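Kallistatin (Homo sapiens, PDB 6F4V) inhibits the serine protease tissue kallikrein as a serpin, forming a stable equimolar complex with the enzyme after being cleaved at its reactive site. Local coordinates at residues 102-110 with 302-310; 126-137 with 151-162. One frame throughout, in Å; residues are numbered along the deposited sequence.

Contact 1: 102-110 with 302-310; sequences NLKFLAKFL and LSGITKQQK
Leu106 N donates to Ile305 O over 2.9 Å, nearly straight at 173°, and two more hydrogen bonds tie 102-110 to 302-310 at Lys104. Lys104 N donates to Gln308 OE1 (3.0 Å) from above the carbonyl plane. Lys104 O accepts from Thr306 OG1 at 2.8 Å, while that same OG1 receives Gln308 N in an ST turn, so one hydroxyl fixes the bend and grips the facing chain. A bridging water donates to Lys104 O and accepts from Lys307 N.

In serpin terms, this fastens the link from strand 2 of sheet A (89-100) into helix E (107-117), with Leu106 as its N-cap, to the loop before strand 5 of sheet A (312-324).

Apolar contacts fill the inner side. Ile305 splits its branches between two rings: CG1 sits over the centre of the Phe109 face, 4.0 Å from the centroid; CG2, anti to the backbone N, meets the Phe105 edge in plane, 3.6 Å from CD2. Met161 of strand 159-172 packs against all three side chains. Leu103 sends CD1 to the Gln308 amide (3.6 Å to CD) and CD2 tip to tip with Thr306 CG2. Leu106 CD2 lies across the Lys307 chain at CE.

Contact 2: 126-137 with 151-162; sequences FYDTVGTIQLIN and LVSELKKDVLMV
Phe126 packs tightly on Val159 where 126-137 meets 151-162. With CG anti to its carbonyl carbon (chi1 -74°), Phe126 lays its ring over the start of strand 159-172: Val159 CG1 covers one face toward the rim, 4.0 Å from the centroid, Leu155 CD2 lies in plane at the edge, and Val162 CG2 reaches CE1 obliquely at 3.7 Å. Val159 O presses on the root of the side chain, 3.0 Å from Phe126 CB. Cutting Phe126 back to an alanine is likely to open a gap between Val159, Leu155 and Val162 and leave their side chains free to shift.

Along helix 129-143 the apolar row continues. Ile133 CD1 and Leu155 CB pass each other 3.7 Å apart, and Ile136 bridges two partners, CD1 on Val162 CB and CG2 on Val152 CG2. At the far end the buried Asn137 amide grips one residue at both its backbone polar atoms: OD1 accepts from Val152 N (2.8 Å, 167°) and ND2 donates to Val152 O (3.0 Å), with that oxygen close to the amide plane.

The exposed side is sparser. Lys157 bends at chi3 and chi4, bringing NZ to 3.5 Å from Tyr127 O, and its CG lies by Thr129 OG1. Asp128 caps the helix through OD1 to Gly131 N, on the side turned from the 151-162 chain.

A helix lying across the face of the large central sheet, with the chain looping back into a strand of that sheet, is the serpin arrangement of helix F over sheet A.

Contacts 1 and 2 share the same end of the large sheet and meet at strand 159-172, where Phe105 CZ lies 3.4 Å from Leu160 O and Leu103 CD2 lies 3.8 Å from Leu160 CD1. Contact 1 joins two mostly irregular segments far apart in sequence; contact 2 joins a helix to the chain that follows it shortly afterwards. Both are partly buried, with apolar interiors and lysines at their margins. Their polar chemistry differs: in 102-110 with 302-310, backbone groups, a threonine, a glutamine and a water knit loop to loop, whereas in 126-137 with 151-162 a single asparagine supplies both direct hydrogen bonds beside a longer aliphatic and aromatic seam.

Contact 1: 102-110 with 302-310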
loop_
_atom_site.group_PDB
_atom_site.type_symbol
_atom_site.label_atom_id
_atom_site.label_comp_id
_atom_site.label_asym_id
_atom_site.label_seq_id
_atom_site.Cartn_x
_atom_site.Cartn_y
_atom_site.Cartn_z
ATOM N N ASN A 102 -6.996 22.944 -21.442
ATOM C CA ASN A 102 -6.546 23.310 -22.800
ATOM C C ASN A 102 -6.369 22.135 -23.749
ATOM O O ASN A 102 -6.873 22.147 -24.871
ATOM C CB ASN A 102 -5.193 24.045 -22.734
ATOM C CG ASN A 102 -5.295 25.405 -22.073
ATOM O OD1 ASN A 102 -6.269 26.125 -22.270
ATOM N ND2 ASN A 102 -4.283 25.767 -21.287
ATOM N N LEU A 103 -5.633 21.138 -23.272
ATOM C CA LEU A 103 -4.962 20.157 -24.108
ATOM C C LEU A 103 -5.921 19.099 -24.673
ATOM O O LEU A 103 -6.930 18.751 -24.042
ATOM C CB LEU A 103 -3.868 19.498 -23.264
ATOM C CG LEU A 103 -2.793 18.617 -23.901
ATOM C CD1 LEU A 103 -1.741 19.481 -24.578
ATOM C CD2 LEU A 103 -2.147 17.739 -22.839
ATOM N N LYS A 104 -5.605 18.603 -25.868
ATOM C CA LYS A 104 -6.370 17.519 -26.493
ATOM C C LYS A 104 -5.726 16.192 -26.080
ATOM O O LYS A 104 -4.598 15.875 -26.497
ATOM C CB LYS A 104 -6.378 17.659 -28.022
ATOM C CG LYS A 104 -7.259 16.656 -28.767
ATOM C CD LYS A 104 -8.690 16.610 -28.224
ATOM C CE LYS A 104 -9.703 16.146 -29.258
ATOM N NZ LYS A 104 -9.577 14.694 -29.560
ATOM N N PHE A 105 -6.440 15.434 -25.257
ATOM C CA PHE A 105 -5.972 14.114 -24.826
ATOM C C PHE A 105 -6.469 13.070 -25.803
ATOM O O PHE A 105 -7.550 13.230 -26.385
ATOM C CB PHE A 105 -6.448 13.804 -23.415
ATOM C CG PHE A 105 -5.784 14.663 -22.374
ATOM C CD1 PHE A 105 -6.320 15.896 -22.033
ATOM C CD2 PHE A 105 -4.602 14.255 -21.773
ATOM C CE1 PHE A 105 -5.704 16.699 -21.087
ATOM C CE2 PHE A 105 -3.978 15.047 -20.827
ATOM C CZ PHE A 105 -4.524 16.271 -20.482
ATOM N N LEU A 106 -5.667 12.026 -26.001
ATOM C CA LEU A 106 -6.025 10.965 -26.923
ATOM C C LEU A 106 -7.174 10.177 -26.335
ATOM O O LEU A 106 -7.099 9.742 -25.185
ATOM C CB LEU A 106 -4.831 10.065 -27.234
ATOM C CG LEU A 106 -3.760 10.718 -28.104
ATOM C CD1 LEU A 106 -2.491 9.897 -28.089
ATOM C CD2 LEU A 106 -4.235 10.924 -29.539
ATOM N N ALA A 107 -8.247 10.035 -27.124
ATOM C CA ALA A 107 -9.473 9.351 -26.688
ATOM C C ALA A 107 -9.217 7.892 -26.259
ATOM O O ALA A 107 -9.875 7.390 -25.354
ATOM C CB ALA A 107 -10.533 9.395 -27.786
ATOM N N LYS A 108 -8.273 7.227 -26.914
ATOM C CA LYS A 108 -7.938 5.844 -26.573
ATOM C C LYS A 108 -7.431 5.717 -25.141
ATOM O O LYS A 108 -7.859 4.847 -24.396
ATOM C CB LYS A 108 -6.886 5.300 -27.530
ATOM C CG LYS A 108 -6.588 3.822 -27.359
ATOM C CD LYS A 108 -5.388 3.411 -28.207
ATOM C CE LYS A 108 -5.386 1.899 -28.434
ATOM N NZ LYS A 108 -5.553 1.128 -27.167
ATOM N N PHE A 109 -6.508 6.601 -24.774
ATOM C CA PHE A 109 -5.995 6.634 -23.412
ATOM C C PHE A 109 -7.109 6.891 -22.415
ATOM O O PHE A 109 -7.253 6.164 -21.420
ATOM C CB PHE A 109 -4.906 7.710 -23.308
ATOM C CG PHE A 109 -4.435 7.962 -21.916
ATOM C CD1 PHE A 109 -3.713 6.985 -21.216
ATOM C CD2 PHE A 109 -4.714 9.179 -21.269
ATOM C CE1 PHE A 109 -3.272 7.216 -19.921
ATOM C CE2 PHE A 109 -4.277 9.399 -19.970
ATOM C CZ PHE A 109 -3.556 8.423 -19.298
ATOM N N LEU A 110 -7.924 7.909 -22.683
ATOM C CA LEU A 110 -8.993 8.239 -21.754
ATOM C C LEU A 110 -9.980 7.061 -21.632
ATOM O O LEU A 110 -10.337 6.674 -20.532
ATOM C CB LEU A 110 -9.713 9.520 -22.163
ATOM C CG LEU A 110 -8.878 10.806 -22.206
ATOM C CD1 LEU A 110 -9.788 11.974 -22.593
ATOM C CD2 LEU A 110 -8.211 11.066 -20.863
ATOM N N LEU A 302 5.753 8.989 -23.455
ATOM C CA LEU A 302 4.411 9.089 -22.970
ATOM C C LEU A 302 3.512 9.663 -24.061
ATOM O O LEU A 302 2.565 10.361 -23.766
ATOM C CB LEU A 302 4.399 10.003 -21.741
ATOM C CG LEU A 302 5.306 9.538 -20.590
ATOM C CD1 LEU A 302 5.401 10.586 -19.500
ATOM C CD2 LEU A 302 4.801 8.233 -20.014
ATOM N N SER A 303 3.761 9.305 -25.309
ATOM C CA SER A 303 3.045 9.913 -26.432
ATOM C C SER A 303 1.675 9.238 -26.678
ATOM O O SER A 303 1.005 9.538 -27.661
ATOM C CB SER A 303 3.922 9.883 -27.690
ATOM O OG SER A 303 4.088 8.550 -28.112
ATOM N N GLY A 304 1.276 8.314 -25.795
ATOM C CA GLY A 304 -0.081 7.773 -25.785
ATOM C C GLY A 304 -1.076 8.636 -25.054
ATOM O O GLY A 304 -2.266 8.301 -25.024
ATOM N N ILE A 305 -0.626 9.722 -24.424
ATOM C CA ILE A 305 -1.520 10.587 -23.668
ATOM C C ILE A 305 -2.040 11.725 -24.541
ATOM O O ILE A 305 -3.230 12.057 -24.488
ATOM C CB ILE A 305 -0.827 11.089 -22.379
ATOM C CG1 ILE A 305 -0.536 9.894 -21.459
ATOM C CG2 ILE A 305 -1.676 12.085 -21.618
ATOM C CD1 ILE A 305 0.530 10.157 -20.420
ATOM N N THR A 306 -1.142 12.292 -25.336
ATOM C CA THR A 306 -1.451 13.349 -26.298
ATOM C C THR A 306 -0.390 13.351 -27.414
ATOM O O THR A 306 0.759 12.912 -27.207
ATOM C CB THR A 306 -1.475 14.734 -25.614
ATOM O OG1 THR A 306 -1.833 15.760 -26.562
ATOM C CG2 THR A 306 -0.127 15.054 -25.028
ATOM N N LYS A 307 -0.769 13.846 -28.586
ATOM C CA LYS A 307 0.210 14.138 -29.658
ATOM C C LYS A 307 0.591 15.626 -29.695
ATOM O O LYS A 307 1.492 16.023 -30.447
ATOM C CB LYS A 307 -0.344 13.685 -31.008
ATOM C CG LYS A 307 -0.506 12.170 -31.139
ATOM C CD LYS A 307 -1.548 11.788 -32.194
ATOM C CE LYS A 307 -1.703 10.273 -32.313
ATOM N NZ LYS A 307 -2.524 9.879 -33.490
ATOM N N GLN A 308 -0.069 16.433 -28.862
ATOM C CA GLN A 308 -0.007 17.894 -28.938
ATOM C C GLN A 308 1.262 18.503 -28.320
ATOM O O GLN A 308 1.678 19.596 -28.725
ATOM C CB GLN A 308 -1.260 18.501 -28.286
ATOM C CG GLN A 308 -1.436 19.998 -28.535
ATOM C CD GLN A 308 -2.656 20.583 -27.838
ATOM O OE1 GLN A 308 -3.739 19.982 -27.811
ATOM N NE2 GLN A 308 -2.485 21.770 -27.271
ATOM N N GLN A 309 1.845 17.818 -27.332
ATOM C CA GLN A 309 3.100 18.226 -26.706
ATOM C C GLN A 309 3.931 16.977 -26.406
ATOM O O GLN A 309 3.384 15.861 -26.291
ATOM C CB GLN A 309 2.843 18.953 -25.373
ATOM C CG GLN A 309 2.040 20.249 -25.440
ATOM C CD GLN A 309 2.826 21.440 -25.991
ATOM O OE1 GLN A 309 4.028 21.356 -26.284
ATOM N NE2 GLN A 309 2.139 22.562 -26.137
ATOM N N LYS A 310 5.246 17.175 -26.282
ATOM C CA LYS A 310 6.150 16.135 -25.775
ATOM C C LYS A 310 6.114 16.129 -24.248
ATOM O O LYS A 310 6.444 17.128 -23.604
ATOM C CB LYS A 310 7.581 16.323 -26.289
ATOM C CG LYS A 310 7.676 16.023 -27.776
ATOM C CD LYS A 310 9.059 15.585 -28.224
ATOM C CE LYS A 310 9.055 15.371 -29.736
ATOM N NZ LYS A 310 10.279 14.683 -30.233
HETATM O O HOH W 1 -3.363 14.750 -28.880
#

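Contact 2: 126-137 with 151-162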
loop_
_atom_site.group_PDB
_atom_site.type_symbol
_atom_site.label_atom_id
_atom_site.label_comp_id
_atom_site.label_asym_id
_atom_site.label_seq_id
_atom_site.Cartn_x
_atom_site.Cartn_y
_atom_site.Cartn_z
ATOM N N PHE A 126 -4.262 24.257 -14.839
ATOM C CA PHE A 126 -2.948 24.110 -14.187
ATOM C C PHE A 126 -2.141 25.416 -14.036
ATOM O O PHE A 126 -1.127 25.432 -13.332
ATOM C CB PHE A 126 -2.127 22.998 -14.860
ATOM C CG PHE A 126 -2.610 21.589 -14.517
ATOM C CD1 PHE A 126 -2.321 21.023 -13.283
ATOM C CD2 PHE A 126 -3.346 20.837 -15.430
ATOM C CE1 PHE A 126 -2.763 19.736 -12.970
ATOM C CE2 PHE A 126 -3.781 19.548 -15.121
ATOM C CZ PHE A 126 -3.493 19.008 -13.881
ATOM N N TYR A 127 -2.574 26.501 -14.696
ATOM C CA TYR A 127 -2.030 27.850 -14.399
ATOM C C TYR A 127 -2.391 28.275 -12.980
ATOM O O TYR A 127 -1.614 28.951 -12.313
ATOM C CB TYR A 127 -2.530 28.917 -15.394
ATOM C CG TYR A 127 -2.205 28.650 -16.854
ATOM C CD1 TYR A 127 -0.900 28.316 -17.263
ATOM C CD2 TYR A 127 -3.203 28.756 -17.845
ATOM C CE1 TYR A 127 -0.608 28.074 -18.608
ATOM C CE2 TYR A 127 -2.918 28.520 -19.188
ATOM C CZ TYR A 127 -1.622 28.181 -19.563
ATOM O OH TYR A 127 -1.352 27.944 -20.893
ATOM N N ASP A 128 -3.574 27.870 -12.525
ATOM C CA ASP A 128 -4.000 28.045 -11.141
ATOM C C ASP A 128 -3.453 26.876 -10.293
ATOM O O ASP A 128 -4.158 25.913 -9.989
ATOM C CB ASP A 128 -5.529 28.133 -11.090
ATOM C CG ASP A 128 -6.068 28.468 -9.713
ATOM O OD1 ASP A 128 -5.289 28.645 -8.750
ATOM O OD2 ASP A 128 -7.309 28.531 -9.595
ATOM N N THR A 129 -2.187 26.994 -9.925
ATOM C CA THR A 129 -1.495 26.000 -9.117
ATOM C C THR A 129 -2.177 25.801 -7.762
ATOM O O THR A 129 -2.433 24.661 -7.357
ATOM C CB THR A 129 -0.018 26.400 -8.950
ATOM O OG1 THR A 129 0.579 26.496 -10.250
ATOM C CG2 THR A 129 0.754 25.368 -8.117
ATOM N N VAL A 130 -2.509 26.898 -7.078
ATOM C CA VAL A 130 -3.141 26.812 -5.754
ATOM C C VAL A 130 -4.512 26.112 -5.815
ATOM O O VAL A 130 -4.792 25.192 -5.024
ATOM C CB VAL A 130 -3.252 28.206 -5.083
ATOM C CG1 VAL A 130 -4.166 28.185 -3.858
ATOM C CG2 VAL A 130 -1.866 28.700 -4.689
ATOM N N GLY A 131 -5.354 26.549 -6.745
ATOM C CA GLY A 131 -6.677 25.963 -6.927
ATOM C C GLY A 131 -6.651 24.491 -7.343
ATOM O O GLY A 131 -7.516 23.711 -6.941
ATOM N N THR A 132 -5.675 24.121 -8.160
ATOM C CA THR A 132 -5.593 22.756 -8.684
ATOM C C THR A 132 -5.100 21.802 -7.587
ATOM O O THR A 132 -5.649 20.731 -7.427
ATOM C CB THR A 132 -4.695 22.686 -9.945
ATOM O OG1 THR A 132 -5.309 23.424 -11.009
ATOM C CG2 THR A 132 -4.506 21.227 -10.431
ATOM N N ILE A 133 -4.081 22.212 -6.839
ATOM C CA ILE A 133 -3.625 21.485 -5.660
ATOM C C ILE A 133 -4.779 21.240 -4.687
ATOM O O ILE A 133 -4.950 20.114 -4.200
ATOM C CB ILE A 133 -2.428 22.175 -4.965
ATOM C CG1 ILE A 133 -1.140 21.873 -5.744
ATOM C CG2 ILE A 133 -2.245 21.686 -3.523
ATOM C CD1 ILE A 133 0.095 22.605 -5.246
ATOM N N GLN A 134 -5.559 22.284 -4.402
ATOM C CA GLN A 134 -6.709 22.142 -3.498
ATOM C C GLN A 134 -7.753 21.170 -4.075
ATOM O O GLN A 134 -8.269 20.316 -3.339
ATOM C CB GLN A 134 -7.349 23.513 -3.198
ATOM C CG GLN A 134 -8.288 23.528 -1.990
ATOM C CD GLN A 134 -9.254 24.708 -1.989
ATOM O OE1 GLN A 134 -9.725 25.147 -3.038
ATOM N NE2 GLN A 134 -9.568 25.214 -0.800
ATOM N N LEU A 135 -8.068 21.299 -5.367
ATOM C CA LEU A 135 -9.049 20.411 -6.008
ATOM C C LEU A 135 -8.634 18.923 -5.907
ATOM O O LEU A 135 -9.444 18.068 -5.548
ATOM C CB LEU A 135 -9.254 20.798 -7.475
ATOM C CG LEU A 135 -10.231 19.943 -8.298
ATOM C CD1 LEU A 135 -11.694 20.231 -7.943
ATOM C CD2 LEU A 135 -9.982 20.117 -9.791
ATOM N N ILE A 136 -7.377 18.638 -6.234
ATOM C CA ILE A 136 -6.865 17.256 -6.205
ATOM C C ILE A 136 -6.827 16.759 -4.777
ATOM O O ILE A 136 -7.332 15.673 -4.480
ATOM C CB ILE A 136 -5.456 17.124 -6.826
ATOM C CG1 ILE A 136 -5.475 17.520 -8.305
ATOM C CG2 ILE A 136 -4.942 15.690 -6.656
ATOM C CD1 ILE A 136 -4.104 17.668 -8.930
ATOM N N ASN A 137 -6.263 17.563 -3.882
ATOM C CA ASN A 137 -6.109 17.136 -2.508
ATOM C C ASN A 137 -7.413 16.959 -1.751
ATOM O O ASN A 137 -7.532 16.006 -0.955
ATOM C CB ASN A 137 -5.131 18.021 -1.745
ATOM C CG ASN A 137 -3.690 17.793 -2.186
ATOM O OD1 ASN A 137 -3.384 16.803 -2.866
ATOM N ND2 ASN A 137 -2.806 18.701 -1.819
ATOM N N LEU A 151 -1.955 15.214 -0.374
ATOM C CA LEU A 151 -1.238 14.216 -1.162
ATOM C C LEU A 151 -0.218 14.893 -2.083
ATOM O O LEU A 151 0.971 14.551 -2.080
ATOM C CB LEU A 151 -2.183 13.368 -2.004
ATOM C CG LEU A 151 -1.491 12.406 -2.983
ATOM C CD1 LEU A 151 -0.590 11.418 -2.238
ATOM C CD2 LEU A 151 -2.485 11.700 -3.876
ATOM N N VAL A 152 -0.715 15.819 -2.893
ATOM C CA VAL A 152 0.123 16.546 -3.830
ATOM C C VAL A 152 0.697 17.768 -3.086
ATOM O O VAL A 152 -0.007 18.758 -2.884
ATOM C CB VAL A 152 -0.685 16.949 -5.075
ATOM C CG1 VAL A 152 0.167 17.783 -6.023
ATOM C CG2 VAL A 152 -1.204 15.713 -5.774
ATOM N N SER A 153 1.959 17.668 -2.670
ATOM C CA SER A 153 2.634 18.728 -1.890
ATOM C C SER A 153 3.386 19.771 -2.736
ATOM O O SER A 153 3.807 20.787 -2.192
ATOM C CB SER A 153 3.602 18.093 -0.896
ATOM O OG SER A 153 4.442 17.172 -1.566
ATOM N N GLU A 154 3.594 19.490 -4.035
ATOM C CA GLU A 154 4.148 20.438 -5.025
ATOM C C GLU A 154 3.439 20.205 -6.339
ATOM O O GLU A 154 3.048 19.064 -6.638
ATOM C CB GLU A 154 5.612 20.146 -5.373
ATOM C CG GLU A 154 6.602 20.049 -4.253
ATOM C CD GLU A 154 7.935 19.490 -4.728
ATOM O OE1 GLU A 154 8.599 18.801 -3.911
ATOM O OE2 GLU A 154 8.306 19.725 -5.914
ATOM N N LEU A 155 3.357 21.252 -7.157
ATOM C CA LEU A 155 2.810 21.144 -8.500
ATOM C C LEU A 155 3.444 22.231 -9.371
ATOM O O LEU A 155 3.305 23.413 -9.062
ATOM C CB LEU A 155 1.286 21.313 -8.453
ATOM C CG LEU A 155 0.511 21.038 -9.737
ATOM C CD1 LEU A 155 0.619 19.564 -10.096
ATOM C CD2 LEU A 155 -0.943 21.459 -9.583
ATOM N N LYS A 156 4.151 21.842 -10.431
ATOM C CA LYS A 156 4.772 22.826 -11.332
ATOM C C LYS A 156 3.736 23.461 -12.254
ATOM O O LYS A 156 2.684 22.865 -12.535
ATOM C CB LYS A 156 5.887 22.179 -12.150
ATOM C CG LYS A 156 7.025 21.617 -11.312
ATOM C CD LYS A 156 8.235 21.273 -12.177
ATOM C CE LYS A 156 9.506 21.129 -11.343
ATOM N NZ LYS A 156 9.409 20.030 -10.338
ATOM N N LYS A 157 4.031 24.671 -12.740
ATOM C CA LYS A 157 3.075 25.414 -13.584
ATOM C C LYS A 157 2.920 24.827 -14.985
ATOM O O LYS A 157 1.940 25.112 -15.657
ATOM C CB LYS A 157 3.448 26.915 -13.682
ATOM C CG LYS A 157 3.249 27.704 -12.381
ATOM C CD LYS A 157 3.710 29.164 -12.474
ATOM C CE LYS A 157 3.004 29.964 -13.570
ATOM N NZ LYS A 157 1.518 29.822 -13.564
ATOM N N ASP A 158 3.883 24.010 -15.416
ATOM C CA ASP A 158 3.855 23.364 -16.743
ATOM C C ASP A 158 3.275 21.925 -16.730
ATOM O O ASP A 158 3.462 21.162 -17.680
ATOM C CB ASP A 158 5.270 23.370 -17.356
ATOM C CG ASP A 158 6.333 22.785 -16.425
ATOM O OD1 ASP A 158 6.030 22.535 -15.240
ATOM O OD2 ASP A 158 7.483 22.593 -16.877
ATOM N N VAL A 159 2.583 21.562 -15.655
ATOM C CA VAL A 159 1.886 20.276 -15.581
ATOM C C VAL A 159 0.610 20.337 -16.405
ATOM O O VAL A 159 -0.097 21.339 -16.367
ATOM C CB VAL A 159 1.586 19.901 -14.111
ATOM C CG1 VAL A 159 0.605 18.736 -14.009
ATOM C CG2 VAL A 159 2.886 19.585 -13.391
ATOM N N LEU A 160 0.331 19.273 -17.159
ATOM C CA LEU A 160 -0.897 19.157 -17.950
ATOM C C LEU A 160 -1.817 18.011 -17.515
ATOM O O LEU A 160 -2.940 17.911 -17.997
ATOM C CB LEU A 160 -0.528 18.969 -19.421
ATOM C CG LEU A 160 0.374 20.062 -20.036
ATOM C CD1 LEU A 160 0.877 19.587 -21.397
ATOM C CD2 LEU A 160 -0.341 21.415 -20.149
ATOM N N MET A 161 -1.339 17.131 -16.628
ATOM C CA MET A 161 -2.190 16.056 -16.122
ATOM C C MET A 161 -1.651 15.548 -14.795
ATOM O O MET A 161 -0.453 15.434 -14.614
ATOM C CB MET A 161 -2.267 14.894 -17.134
ATOM C CG MET A 161 -3.209 13.773 -16.735
ATOM S SD MET A 161 -3.078 12.350 -17.840
ATOM C CE MET A 161 -1.840 11.384 -16.968
ATOM N N VAL A 162 -2.559 15.239 -13.877
ATOM C CA VAL A 162 -2.193 14.524 -12.672
ATOM C C VAL A 162 -3.089 13.297 -12.576
ATOM O O VAL A 162 -4.320 13.409 -12.610
ATOM C CB VAL A 162 -2.328 15.388 -11.415
ATOM C CG1 VAL A 162 -2.011 14.564 -10.171
ATOM C CG2 VAL A 162 -1.408 16.582 -11.498
HETATM O O HOH W 2 -5.080 14.552 -0.051
#